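Local coordinates for protein dipicolinate synthase subunit B (Bacillus halodurans, PDB 3LQK) that probably serves as the flavoprotein-family subunit of dipicolinate synthase, the enzyme that forms the dipicolinic acid of bacterial spores, at residues D73-A78 with A106-P111; M90-M95 with M114-T119; G13-H18 with F41-V46. All coordinates share one frame; numbering follows the deposited sequence.

Interaction 1. Residues D73-A78 with A106-P111; sequences DSMVKA and AMTDSP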
ATOM      1  N   ASP A  73     -25.203 -18.862   6.319  1.00 15.50           N
ATOM      2  CA  ASP A  73     -25.013 -17.960   7.416  1.00 17.01           C
ATOM      3  C   ASP A  73     -23.918 -18.370   8.395  1.00 17.83           C
ATOM      4  O   ASP A  73     -23.894 -17.877   9.493  1.00 17.26           O
ATOM      5  CB  ASP A  73     -26.316 -17.785   8.164  1.00 17.91           C
ATOM      6  CG  ASP A  73     -26.820 -19.071   8.823  1.00 20.32           C
ATOM      7  OD1 ASP A  73     -26.289 -20.174   8.552  1.00 19.72           O
ATOM      8  OD2 ASP A  73     -27.787 -18.941   9.619  1.00 23.65           O
ATOM      9  N   SER A  74     -22.980 -19.220   7.959  1.00 18.75           N
ATOM     10  CA  SER A  74     -21.884 -19.688   8.812  1.00 18.55           C
ATOM     11  C   SER A  74     -20.700 -20.028   7.918  1.00 19.01           C
ATOM     12  O   SER A  74     -20.883 -20.291   6.712  1.00 19.12           O
ATOM     13  CB  SER A  74     -22.299 -20.959   9.568  1.00 19.00           C
ATOM     14  OG  SER A  74     -22.436 -22.050   8.659  1.00 19.33           O
HETATM   15  N   MSE A  75     -19.508 -20.055   8.511  1.00 18.68           N
HETATM   16  CA  MSE A  75     -18.294 -20.411   7.796  1.00 19.53           C
HETATM   17  C   MSE A  75     -18.348 -21.832   7.282  1.00 18.33           C
HETATM   18  O   MSE A  75     -17.965 -22.070   6.154  1.00 17.91           O
HETATM   19  CB  MSE A  75     -17.022 -20.235   8.659  1.00 20.83           C
HETATM   20  CG  MSE A  75     -16.804 -18.858   9.260  1.00 24.29           C
HETATM   21 SE   MSE A  75     -16.884 -17.487   7.851  1.00 31.01          SE
HETATM   22  CE  MSE A  75     -14.956 -17.182   7.591  1.00 26.67           C
ATOM     23  N   VAL A  76     -18.842 -22.759   8.101  1.00 17.93           N
ATOM     24  CA  VAL A  76     -19.016 -24.170   7.723  0.50 18.25           C
ATOM     25  C   VAL A  76     -19.859 -24.322   6.475  1.00 18.04           C
ATOM     26  O   VAL A  76     -19.591 -25.139   5.610  1.00 17.41           O
ATOM     27  CB  VAL A  76     -19.770 -24.960   8.827  0.50 18.45           C
ATOM     28  CG1 VAL A  76     -20.156 -26.388   8.344  0.50 18.99           C
ATOM     29  CG2 VAL A  76     -18.963 -25.029  10.049  0.50 18.38           C
ATOM     30  N   LYS A  77     -20.950 -23.563   6.421  1.00 18.30           N
ATOM     31  CA  LYS A  77     -21.842 -23.635   5.259  1.00 18.79           C
ATOM     32  C   LYS A  77     -21.253 -22.989   3.985  1.00 18.15           C
ATOM     33  O   LYS A  77     -21.603 -23.382   2.852  1.00 19.37           O
ATOM     34  CB  LYS A  77     -23.194 -22.983   5.597  1.00 19.25           C
ATOM     35  CG  LYS A  77     -24.176 -23.902   6.382  1.00 21.14           C
ATOM     36  CD  LYS A  77     -25.362 -23.084   6.890  1.00 22.93           C
ATOM     37  CE  LYS A  77     -26.303 -23.891   7.822  1.00 26.52           C
ATOM     38  NZ  LYS A  77     -27.296 -22.957   8.444  1.00 25.44           N
ATOM     39  N   ALA A  78     -20.377 -22.001   4.161  1.00 16.58           N
ATOM     40  CA  ALA A  78     -19.805 -21.236   3.038  1.00 15.75           C
ATOM     41  C   ALA A  78     -18.661 -21.944   2.399  1.00 17.02           C
ATOM     42  O   ALA A  78     -18.445 -21.822   1.206  1.00 15.21           O
ATOM     43  CB  ALA A  78     -19.343 -19.827   3.499  1.00 15.61           C
ATOM     44  N   ALA A 106      -7.921  -8.907   2.222  1.00 12.95           N
ATOM     45  CA  ALA A 106      -7.848 -10.377   2.257  1.00 15.42           C
ATOM     46  C   ALA A 106      -8.335 -10.980   3.573  1.00 17.13           C
ATOM     47  O   ALA A 106      -7.917 -12.077   3.973  1.00 17.93           O
ATOM     48  CB  ALA A 106      -6.416 -10.882   1.921  1.00 15.96           C
HETATM   49  N   MSE A 107      -9.160 -10.246   4.297  1.00 18.95           N
HETATM   50  CA  MSE A 107      -9.725 -10.817   5.477  1.00 22.21           C
HETATM   51  C   MSE A 107     -10.961 -11.556   5.017  1.00 23.43           C
HETATM   52  O   MSE A 107     -11.623 -11.197   4.024  1.00 26.38           O
HETATM   53  CB  MSE A 107      -9.973  -9.752   6.521  1.00 22.38           C
HETATM   54  CG  MSE A 107      -8.679  -9.190   7.028  1.00 26.91           C
HETATM   55 SE   MSE A 107      -9.030  -7.511   7.855  1.00 41.58          SE
HETATM   56  CE  MSE A 107     -10.175  -8.424   9.225  1.00 33.10           C
ATOM     57  N   THR A 108     -11.246 -12.625   5.670  1.00 24.11           N
ATOM     58  CA  THR A 108     -12.295 -13.487   5.222  1.00 26.11           C
ATOM     59  C   THR A 108     -12.877 -14.015   6.473  1.00 25.68           C
ATOM     60  O   THR A 108     -12.567 -15.163   6.815  1.00 28.34           O
ATOM     61  CB  THR A 108     -11.678 -14.671   4.478  1.00 26.72           C
ATOM     62  OG1 THR A 108     -11.033 -14.195   3.281  1.00 29.06           O
ATOM     63  CG2 THR A 108     -12.774 -15.678   4.155  1.00 29.40           C
ATOM     64  N   ASP A 109     -13.627 -13.189   7.205  1.00 23.10           N
ATOM     65  CA  ASP A 109     -14.147 -13.609   8.504  1.00 22.97           C
ATOM     66  C   ASP A 109     -15.646 -13.465   8.563  1.00 21.26           C
ATOM     67  O   ASP A 109     -16.172 -13.119   9.596  1.00 21.96           O
ATOM     68  CB  ASP A 109     -13.510 -12.784   9.632  1.00 24.04           C
ATOM     69  CG  ASP A 109     -13.874 -11.291   9.566  1.00 28.60           C
ATOM     70  OD1 ASP A 109     -14.663 -10.875   8.671  1.00 27.63           O
ATOM     71  OD2 ASP A 109     -13.354 -10.527  10.426  1.00 37.08           O
ATOM     72  N   SER A 110     -16.327 -13.593   7.426  1.00 17.78           N
ATOM     73  CA  SER A 110     -17.752 -13.681   7.455  1.00 15.88           C
ATOM     74  C   SER A 110     -18.146 -14.663   6.384  1.00 14.72           C
ATOM     75  O   SER A 110     -17.361 -14.911   5.448  1.00 15.11           O
ATOM     76  CB  SER A 110     -18.426 -12.308   7.196  1.00 15.11           C
ATOM     77  OG  SER A 110     -18.516 -12.063   5.763  1.00 15.86           O
ATOM     78  N   PRO A 111     -19.361 -15.216   6.509  1.00 13.83           N
ATOM     79  CA  PRO A 111     -19.808 -16.140   5.518  1.00 12.72           C
ATOM     80  C   PRO A 111     -19.822 -15.522   4.083  1.00 12.08           C
ATOM     81  O   PRO A 111     -19.457 -16.198   3.115  1.00 12.68           O
ATOM     82  CB  PRO A 111     -21.189 -16.590   6.038  1.00 12.69           C
ATOM     83  CG  PRO A 111     -21.198 -16.270   7.504  1.00 14.78           C
ATOM     84  CD  PRO A 111     -20.360 -15.031   7.597  1.00 13.94           C
TER
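Met75, present as selenomethionine, and Pro111 each set a side-chain atom over a peptide group of the other segment. The contact joins the first turns of two helices in the Rossmann-like fold of the Flavoprotein family: the short helix 75-78 and helix 111-121, the latter entered through a loop from helix 97-104. The proline ring is tipped so that its CB-CG edge leads, with CG above the peptide between Asp73 and Ser74, 3.5 Å from Ser74 N. In return the Met75 side chain is folded over the peptide that leads into the proline. Its CG stands beside the backbone N, anti to the carbonyl carbon (chi1 -56°), and a second bend at chi2 sets SE above the plane of that peptide, 3.4 Å from Ser110 C. The terminal CE then runs on along the loop to Thr108 O, at 3.2 Å, with Asp109 CA a little farther off. Ala78, one turn on from Met75, completes the patch by pointing its CB at Pro111 O. No hydrogen bond crosses between the segments, so the fit rests on van der Waals contact of apolar side chains with backbone peptides. Asp109 OD1 forms a salt bridge with Lys102 of the same chain. The backbone N of Thr108 donates to Asn98 OD1 of a second subunit, which brings the loop to a subunit interface. Both helices begin with a serine N-cap. Ser110 OG accepts from Leu113 N, and Ser74 OG from Lys77 N at 3.1 Å, while Lys77 NZ reaches back 3.0 Å to Asp73 OD1 on its syn side.

Interaction 2. Residues M90-M95 with M114-T119; sequences MVIAPM and MGAKAT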
HETATM    1  N   MSE A  90     -20.288 -14.811  -7.687  1.00 11.49           N
HETATM    2  CA  MSE A  90     -20.695 -14.385  -6.390  1.00 11.34           C
HETATM    3  C   MSE A  90     -20.955 -12.903  -6.450  1.00 12.27           C
HETATM    4  O   MSE A  90     -20.095 -12.143  -6.915  1.00 12.99           O
HETATM    5  CB  MSE A  90     -19.568 -14.681  -5.398  1.00 10.99           C
HETATM    6  CG  MSE A  90     -19.784 -14.170  -3.982  1.00  9.57           C
HETATM    7 SE   MSE A  90     -21.014 -15.254  -2.964  0.75  9.43          SE
HETATM    8  CE  MSE A  90     -21.354 -13.989  -1.581  1.00  9.54           C
ATOM      9  N   VAL A  91     -22.094 -12.471  -5.935  1.00 12.26           N
ATOM     10  CA  VAL A  91     -22.435 -11.057  -5.824  1.00 12.51           C
ATOM     11  C   VAL A  91     -22.364 -10.670  -4.361  1.00 13.44           C
ATOM     12  O   VAL A  91     -22.798 -11.438  -3.494  1.00 13.96           O
ATOM     13  CB  VAL A  91     -23.919 -10.831  -6.310  1.00 15.02           C
ATOM     14  CG1 VAL A  91     -24.320  -9.352  -6.257  1.00 15.17           C
ATOM     15  CG2 VAL A  91     -24.107 -11.360  -7.740  1.00 13.50           C
ATOM     16  N   ILE A  92     -21.836  -9.481  -4.061  1.00 13.43           N
ATOM     17  CA  ILE A  92     -21.926  -8.886  -2.737  1.00 12.98           C
ATOM     18  C   ILE A  92     -22.561  -7.535  -2.909  1.00 13.22           C
ATOM     19  O   ILE A  92     -21.955  -6.589  -3.477  1.00 11.55           O
ATOM     20  CB  ILE A  92     -20.570  -8.669  -2.075  1.00 13.67           C
ATOM     21  CG1 ILE A  92     -19.693  -9.954  -2.084  1.00 15.99           C
ATOM     22  CG2 ILE A  92     -20.723  -8.138  -0.623  1.00 11.95           C
ATOM     23  CD1 ILE A  92     -18.279  -9.670  -1.523  1.00 13.14           C
ATOM     24  N   ALA A  93     -23.820  -7.454  -2.486  1.00 12.47           N
ATOM     25  CA  ALA A  93     -24.553  -6.226  -2.565  1.00 12.60           C
ATOM     26  C   ALA A  93     -25.661  -6.146  -1.527  1.00 12.85           C
ATOM     27  O   ALA A  93     -26.455  -7.064  -1.414  1.00 13.64           O
ATOM     28  CB  ALA A  93     -25.096  -6.024  -3.979  1.00 12.19           C
ATOM     29  N   PRO A  94     -25.724  -5.043  -0.760  1.00 13.92           N
ATOM     30  CA  PRO A  94     -24.783  -3.931  -0.703  1.00 12.72           C
ATOM     31  C   PRO A  94     -23.495  -4.390  -0.085  1.00 13.48           C
ATOM     32  O   PRO A  94     -23.500  -5.369   0.748  1.00 12.51           O
ATOM     33  CB  PRO A  94     -25.504  -2.884   0.205  1.00 14.49           C
ATOM     34  CG  PRO A  94     -26.413  -3.660   1.018  1.00 15.11           C
ATOM     35  CD  PRO A  94     -26.826  -4.867   0.219  1.00 14.37           C
HETATM   36  N   MSE A  95     -22.387  -3.770  -0.528  1.00 12.27           N
HETATM   37  CA  MSE A  95     -21.092  -3.993   0.163  1.00 12.68           C
HETATM   38  C   MSE A  95     -20.722  -2.754   0.946  1.00 11.48           C
HETATM   39  O   MSE A  95     -20.388  -1.703   0.359  1.00 11.12           O
HETATM   40  CB  MSE A  95     -19.972  -4.399  -0.797  1.00 12.94           C
HETATM   41  CG  MSE A  95     -18.649  -4.808  -0.080  1.00 15.48           C
HETATM   42 SE   MSE A  95     -17.297  -5.378  -1.362  0.75 14.05          SE
HETATM   43  CE  MSE A  95     -16.999  -3.788  -2.195  1.00 17.85           C
HETATM   44  N   MSE A 114     -16.322 -15.346   2.822  1.00 11.69           N
HETATM   45  CA  MSE A 114     -15.844 -16.717   2.508  1.00 12.22           C
HETATM   46  C   MSE A 114     -16.406 -17.186   1.186  1.00 11.65           C
HETATM   47  O   MSE A 114     -15.701 -17.803   0.401  1.00 10.97           O
HETATM   48  CB  MSE A 114     -16.167 -17.663   3.655  1.00 12.83           C
HETATM   49  CG  MSE A 114     -15.813 -19.087   3.417  1.00 18.75           C
HETATM   50 SE   MSE A 114     -13.849 -19.299   3.273  0.75 23.33          SE
HETATM   51  CE  MSE A 114     -13.373 -18.922   5.090  1.00 21.84           C
ATOM     52  N   GLY A 115     -17.681 -16.843   0.883  1.00 12.81           N
ATOM     53  CA  GLY A 115     -18.225 -17.135  -0.425  1.00 11.97           C
ATOM     54  C   GLY A 115     -17.409 -16.505  -1.568  1.00 11.81           C
ATOM     55  O   GLY A 115     -17.136 -17.142  -2.593  1.00 11.06           O
ATOM     56  N   ALA A 116     -17.034 -15.256  -1.374  1.00 10.61           N
ATOM     57  CA  ALA A 116     -16.222 -14.529  -2.341  1.00 11.79           C
ATOM     58  C   ALA A 116     -14.842 -15.193  -2.500  1.00 11.47           C
ATOM     59  O   ALA A 116     -14.381 -15.447  -3.610  1.00 12.95           O
ATOM     60  CB  ALA A 116     -16.070 -13.040  -1.909  1.00 11.19           C
ATOM     61  N   LYS A 117     -14.205 -15.493  -1.386  1.00 13.20           N
ATOM     62  CA  LYS A 117     -12.886 -16.189  -1.405  1.00 13.54           C
ATOM     63  C   LYS A 117     -12.997 -17.522  -2.114  1.00 12.24           C
ATOM     64  O   LYS A 117     -12.181 -17.839  -2.951  1.00 13.61           O
ATOM     65  CB  LYS A 117     -12.320 -16.348   0.015  1.00 13.80           C
ATOM     66  CG  LYS A 117     -10.847 -16.805   0.110  1.00 16.03           C
ATOM     67  CD  LYS A 117     -10.503 -17.307   1.521  1.00 19.40           C
ATOM     68  CE  LYS A 117      -9.004 -17.686   1.651  1.00 20.90           C
ATOM     69  NZ  LYS A 117      -8.612 -18.208   3.013  1.00 25.23           N
ATOM     70  N   ALA A 118     -14.034 -18.290  -1.806  1.00 12.03           N
ATOM     71  CA  ALA A 118     -14.223 -19.611  -2.416  1.00 11.27           C
ATOM     72  C   ALA A 118     -14.477 -19.503  -3.935  1.00 11.71           C
ATOM     73  O   ALA A 118     -14.217 -20.439  -4.678  1.00 12.47           O
ATOM     74  CB  ALA A 118     -15.358 -20.333  -1.754  1.00 10.60           C
ATOM     75  N   THR A 119     -14.975 -18.359  -4.395  1.00 11.75           N
ATOM     76  CA  THR A 119     -15.319 -18.192  -5.807  1.00 10.64           C
ATOM     77  C   THR A 119     -14.055 -17.779  -6.556  1.00 11.37           C
ATOM     78  O   THR A 119     -13.741 -18.303  -7.628  1.00 12.71           O
ATOM     79  CB  THR A 119     -16.439 -17.144  -5.923  1.00 10.16           C
ATOM     80  OG1 THR A 119     -17.584 -17.635  -5.211  1.00 11.14           O
ATOM     81  CG2 THR A 119     -16.837 -16.861  -7.378  1.00  8.06           C
TER
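Met90, a selenomethionine, holds CG anti to its backbone N (chi1 175°) and then bends at chi2, which lays its side chain along the helix surface formed by Gly115, Ala116 and Thr119. The successive atoms meet different residues. CB lies 3.6 Å from Thr119 OG1, CG rests 3.9 Å from Ala116 CA, and SE passes over Gly115 C at 4.1 Å. A methyl group on Gly115 would point into this chain, only 3.1 Å from Met90 SE, so glycine permits the close approach. Two residues along the strand, on the same face, Ile92 touches the Ala116 methyl with its CD1 at 4.0 Å, and Phe103 of helix 97-104 covers Ala116 from beyond the segments. The helix packs on the parallel part of the central sheet as part of a beta-alpha-beta connection: strand 89-95 leads through helices 97-104 and 111-121 to strand 126-132, its neighbour in the sheet. Within the contact the strand and helix axes lie 8.5 Å apart and run roughly antiparallel, at 149°. Thr119 is tied down inside its own helix. With OG1 beside the backbone N and anti to the carbonyl carbon, the hydroxyl turns back and donates to Gly115 O at 2.7 Å, from a position tilted 30° out of the carbonyl plane. That oxygen also takes a weak bond from Thr119 N. Leu87 and Lys124 also touch the Thr119 side chain. An alanine in place of Thr119 would probably leave Gly115 O with that weak bond as its remaining link to this residue and open a gap beside Met90 CB.

Interaction 3. Residues G13-H18 with F41-V46; sequences GLTGSH and FVTHTV. With PO4 (phosphate ion), chain B.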
ATOM      1  N   GLY A  13     -24.625 -12.387  -1.574  1.00 13.88           N
ATOM      2  CA  GLY A  13     -24.331 -11.953  -0.223  1.00 14.32           C
ATOM      3  C   GLY A  13     -24.709 -10.533   0.091  1.00 13.86           C
ATOM      4  O   GLY A  13     -24.519  -9.604  -0.700  1.00 14.89           O
ATOM      5  N   LEU A  14     -25.250 -10.381   1.285  1.00 14.29           N
ATOM      6  CA  LEU A  14     -25.762  -9.128   1.816  1.00 13.71           C
ATOM      7  C   LEU A  14     -24.919  -8.735   2.987  1.00 13.59           C
ATOM      8  O   LEU A  14     -24.667  -9.542   3.929  1.00 10.73           O
ATOM      9  CB  LEU A  14     -27.195  -9.347   2.248  1.00 13.85           C
ATOM     10  CG  LEU A  14     -28.078  -9.999   1.159  1.00 16.32           C
ATOM     11  CD1 LEU A  14     -29.334 -10.683   1.744  1.00 21.06           C
ATOM     12  CD2 LEU A  14     -28.505  -8.925   0.193  1.00 18.70           C
ATOM     13  N   THR A  15     -24.450  -7.506   2.963  1.00 15.21           N
ATOM     14  CA  THR A  15     -23.742  -7.013   4.145  1.00 16.43           C
ATOM     15  C   THR A  15     -24.435  -5.782   4.767  1.00 17.89           C
ATOM     16  O   THR A  15     -25.148  -5.075   4.086  1.00 17.87           O
ATOM     17  CB  THR A  15     -22.254  -6.664   3.808  1.00 16.53           C
ATOM     18  OG1 THR A  15     -22.195  -5.503   2.963  1.00 13.96           O
ATOM     19  CG2 THR A  15     -21.522  -7.838   3.144  1.00 13.96           C
ATOM     20  N   GLY A  16     -24.119  -5.476   6.020  1.00 20.09           N
ATOM     21  CA  GLY A  16     -24.547  -4.207   6.632  1.00 23.17           C
ATOM     22  C   GLY A  16     -25.902  -4.367   7.308  1.00 26.04           C
ATOM     23  O   GLY A  16     -26.326  -5.489   7.519  1.00 26.11           O
ATOM     24  N   SER A  17     -26.601  -3.259   7.604  1.00 29.69           N
ATOM     25  CA  SER A  17     -27.937  -3.322   8.281  1.00 31.52           C
ATOM     26  C   SER A  17     -29.053  -4.018   7.446  1.00 33.18           C
ATOM     27  O   SER A  17     -29.225  -3.744   6.232  1.00 30.98           O
ATOM     28  CB  SER A  17     -28.415  -1.922   8.684  1.00 31.79           C
ATOM     29  OG  SER A  17     -29.760  -1.967   9.169  1.00 32.78           O
ATOM     30  N   HIS A  18     -29.823  -4.875   8.137  1.00 35.28           N
ATOM     31  CA  HIS A  18     -30.913  -5.664   7.523  1.00 37.07           C
ATOM     32  C   HIS A  18     -31.919  -4.767   6.767  1.00 37.03           C
ATOM     33  O   HIS A  18     -32.613  -5.225   5.867  1.00 37.77           O
ATOM     34  CB  HIS A  18     -31.734  -6.503   8.551  1.00 38.28           C
ATOM     35  CG  HIS A  18     -30.938  -7.371   9.505  1.00 41.70           C
ATOM     36  ND1 HIS A  18     -31.428  -7.728  10.755  1.00 42.96           N
ATOM     37  CD2 HIS A  18     -29.716  -7.957   9.401  1.00 45.16           C
ATOM     38  CE1 HIS A  18     -30.538  -8.482  11.377  1.00 45.58           C
ATOM     39  NE2 HIS A  18     -29.488  -8.631  10.582  1.00 46.07           N
ATOM     40  N   PHE A  41     -26.164 -15.499   0.920  1.00 12.62           N
ATOM     41  CA  PHE A  41     -25.135 -15.508   1.961  1.00 12.63           C
ATOM     42  C   PHE A  41     -25.320 -14.294   2.880  1.00 11.78           C
ATOM     43  O   PHE A  41     -25.576 -13.191   2.399  1.00 12.73           O
ATOM     44  CB  PHE A  41     -23.748 -15.387   1.349  1.00 11.98           C
ATOM     45  CG  PHE A  41     -23.257 -16.611   0.633  1.00 11.55           C
ATOM     46  CD1 PHE A  41     -22.173 -17.299   1.101  1.00 12.28           C
ATOM     47  CD2 PHE A  41     -23.804 -16.983  -0.576  1.00 11.44           C
ATOM     48  CE1 PHE A  41     -21.675 -18.402   0.418  1.00 13.29           C
ATOM     49  CE2 PHE A  41     -23.355 -18.116  -1.240  1.00 14.11           C
ATOM     50  CZ  PHE A  41     -22.286 -18.825  -0.736  1.00 12.45           C
ATOM     51  N   VAL A  42     -25.196 -14.475   4.187  1.00 13.28           N
ATOM     52  CA  VAL A  42     -25.394 -13.386   5.147  1.00 13.61           C
ATOM     53  C   VAL A  42     -24.291 -13.403   6.195  1.00 15.18           C
ATOM     54  O   VAL A  42     -23.500 -14.327   6.243  1.00 14.31           O
ATOM     55  CB  VAL A  42     -26.775 -13.426   5.825  1.00 15.78           C
ATOM     56  CG1 VAL A  42     -27.927 -13.106   4.816  1.00 10.96           C
ATOM     57  CG2 VAL A  42     -26.988 -14.733   6.587  1.00 13.94           C
ATOM     58  N   THR A  43     -24.186 -12.349   6.997  1.00 16.63           N
ATOM     59  CA  THR A  43     -22.928 -12.115   7.712  1.00 18.21           C
ATOM     60  C   THR A  43     -23.004 -12.725   9.092  1.00 20.31           C
ATOM     61  O   THR A  43     -21.977 -12.922   9.741  1.00 20.46           O
ATOM     62  CB  THR A  43     -22.558 -10.634   7.842  1.00 18.71           C
ATOM     63  OG1 THR A  43     -23.674  -9.935   8.404  1.00 19.77           O
ATOM     64  CG2 THR A  43     -22.167 -10.014   6.461  1.00 17.25           C
ATOM     65  N   HIS A  44     -24.210 -13.040   9.536  1.00 21.49           N
ATOM     66  CA  HIS A  44     -24.352 -13.700  10.831  1.00 24.04           C
ATOM     67  C   HIS A  44     -25.424 -14.739  10.758  1.00 24.58           C
ATOM     68  O   HIS A  44     -26.254 -14.708   9.837  1.00 21.55           O
ATOM     69  CB  HIS A  44     -24.758 -12.681  11.882  1.00 24.48           C
ATOM     70  CG  HIS A  44     -23.706 -11.669  12.149  1.00 29.90           C
ATOM     71  ND1 HIS A  44     -22.590 -11.950  12.915  1.00 34.34           N
ATOM     72  CD2 HIS A  44     -23.580 -10.375  11.745  1.00 33.35           C
ATOM     73  CE1 HIS A  44     -21.816 -10.874  12.960  1.00 35.22           C
ATOM     74  NE2 HIS A  44     -22.393  -9.905  12.260  1.00 35.72           N
ATOM     75  N   THR A  45     -25.426 -15.607  11.783  1.00 26.00           N
ATOM     76  CA  THR A  45     -26.406 -16.653  11.959  1.00 27.51           C
ATOM     77  C   THR A  45     -27.771 -16.031  11.976  1.00 28.47           C
ATOM     78  O   THR A  45     -27.980 -15.007  12.581  1.00 27.64           O
ATOM     79  CB  THR A  45     -26.207 -17.435  13.288  1.00 28.63           C
ATOM     80  OG1 THR A  45     -24.936 -18.104  13.254  1.00 31.58           O
ATOM     81  CG2 THR A  45     -27.288 -18.477  13.461  1.00 29.98           C
ATOM     82  N   VAL A  46     -28.696 -16.691  11.302  1.00 30.21           N
ATOM     83  CA  VAL A  46     -30.036 -16.195  11.086  1.00 32.30           C
ATOM     84  C   VAL A  46     -30.954 -16.548  12.290  1.00 34.28           C
ATOM     85  O   VAL A  46     -32.019 -15.946  12.453  1.00 34.92           O
ATOM     86  CB  VAL A  46     -30.543 -16.680   9.674  1.00 32.19           C
ATOM     87  CG1 VAL A  46     -32.020 -16.987   9.639  1.00 33.34           C
ATOM     88  CG2 VAL A  46     -30.146 -15.646   8.614  1.00 32.76           C
TER
HETATM   89  P   PO4 B 200     -20.583  -5.244   7.999  1.00 63.68           P
HETATM   90  O1  PO4 B 200     -21.104  -3.816   8.109  1.00 63.47           O
HETATM   91  O2  PO4 B 200     -20.277  -5.833   9.366  1.00 66.75           O
HETATM   92  O3  PO4 B 200     -21.599  -6.181   7.360  1.00 64.99           O
HETATM   93  O4  PO4 B 200     -19.311  -5.256   7.193  1.00 65.46           O
HETATM   94  O   HOH W   1     -25.854 -10.049   6.116  1.00 20.43           O
HETATM   95  O   HOH W   2     -23.384  -7.029   8.335  1.00 32.90           O
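Thr15 OG1, on a side chain whose methyl meets Thr43, is gripped by two backbone groups of the adjoining strand end, donating to Pro94 O and accepting from Thr96 N. The hydroxyl sits between the backbone N and the carbonyl carbon (chi1 69°), and CG2 is thereby left to face Thr43 CG2 at 4.0 Å, the two side chains crossing at about a right angle. Thr43 CG2 also lies against Leu14 O. Closer to the sheet the segments pair directly. Gly13 and Phe41 form a parallel beta bridge, with Leu14 N donating to Phe41 O at 3.0 Å, nearly along the C=O axis, and Gly13 CA adding a CH...O contact to the same oxygen. Leu14 and Val42 then point the same way side by side, CD1 against CG1 at 4.2 Å, and both pack on helix 58-66. Here strands 9-13 and 37-41 reach their carboxyl ends and part into loops, the edge at which a Rossmann-like fold usually places its ligand. A phosphate ion, probably from the crystallisation liquor, occupies this edge. Ser99 OG and Asn98 ND2 bind it, consistent with a site for the phosphate of a flavin, as in related flavoproteins. The single N-H of Gly16 is shared between phosphate O3 and water 2, each 2.9 Å from Gly16 N. Gly16 has backbone angles at which a side chain would jam against the preceding carbonyl O. Two waters bridge the segments where their backbones part: water 1 accepts from Thr43 N at 3.0 Å and donates to Leu14 O over a doubtfully short distance, while water 2 also bonds Thr43 OG1, at 2.9 Å.

How the interactions relate
The three contacts form a compact triangle, their centres 10 to 11 Å apart, within one Flavoprotein-family region. Interaction 3 comes first along the chain and closes before the others open; interactions 1 and 2 then alternate, since 73-78 and 90-95 both precede their partners, 106-111 and 114-119. Helix 111-121 links interactions 1 and 2: its first turn serves interaction 1, its middle lies on the sheet in interaction 2, and Met114 packs back onto Met75, Ala78 and Thr108. Strands 9-13 and 89-95 are sheet neighbours and join interactions 2 and 3. Asp73 OD2 meets Val46 N, connecting interactions 1 and 3. The phosphate-bearing loop thus continues from a strand of the same sheet, its Thr15 OG1 bonded to Pro94 O of interaction 2.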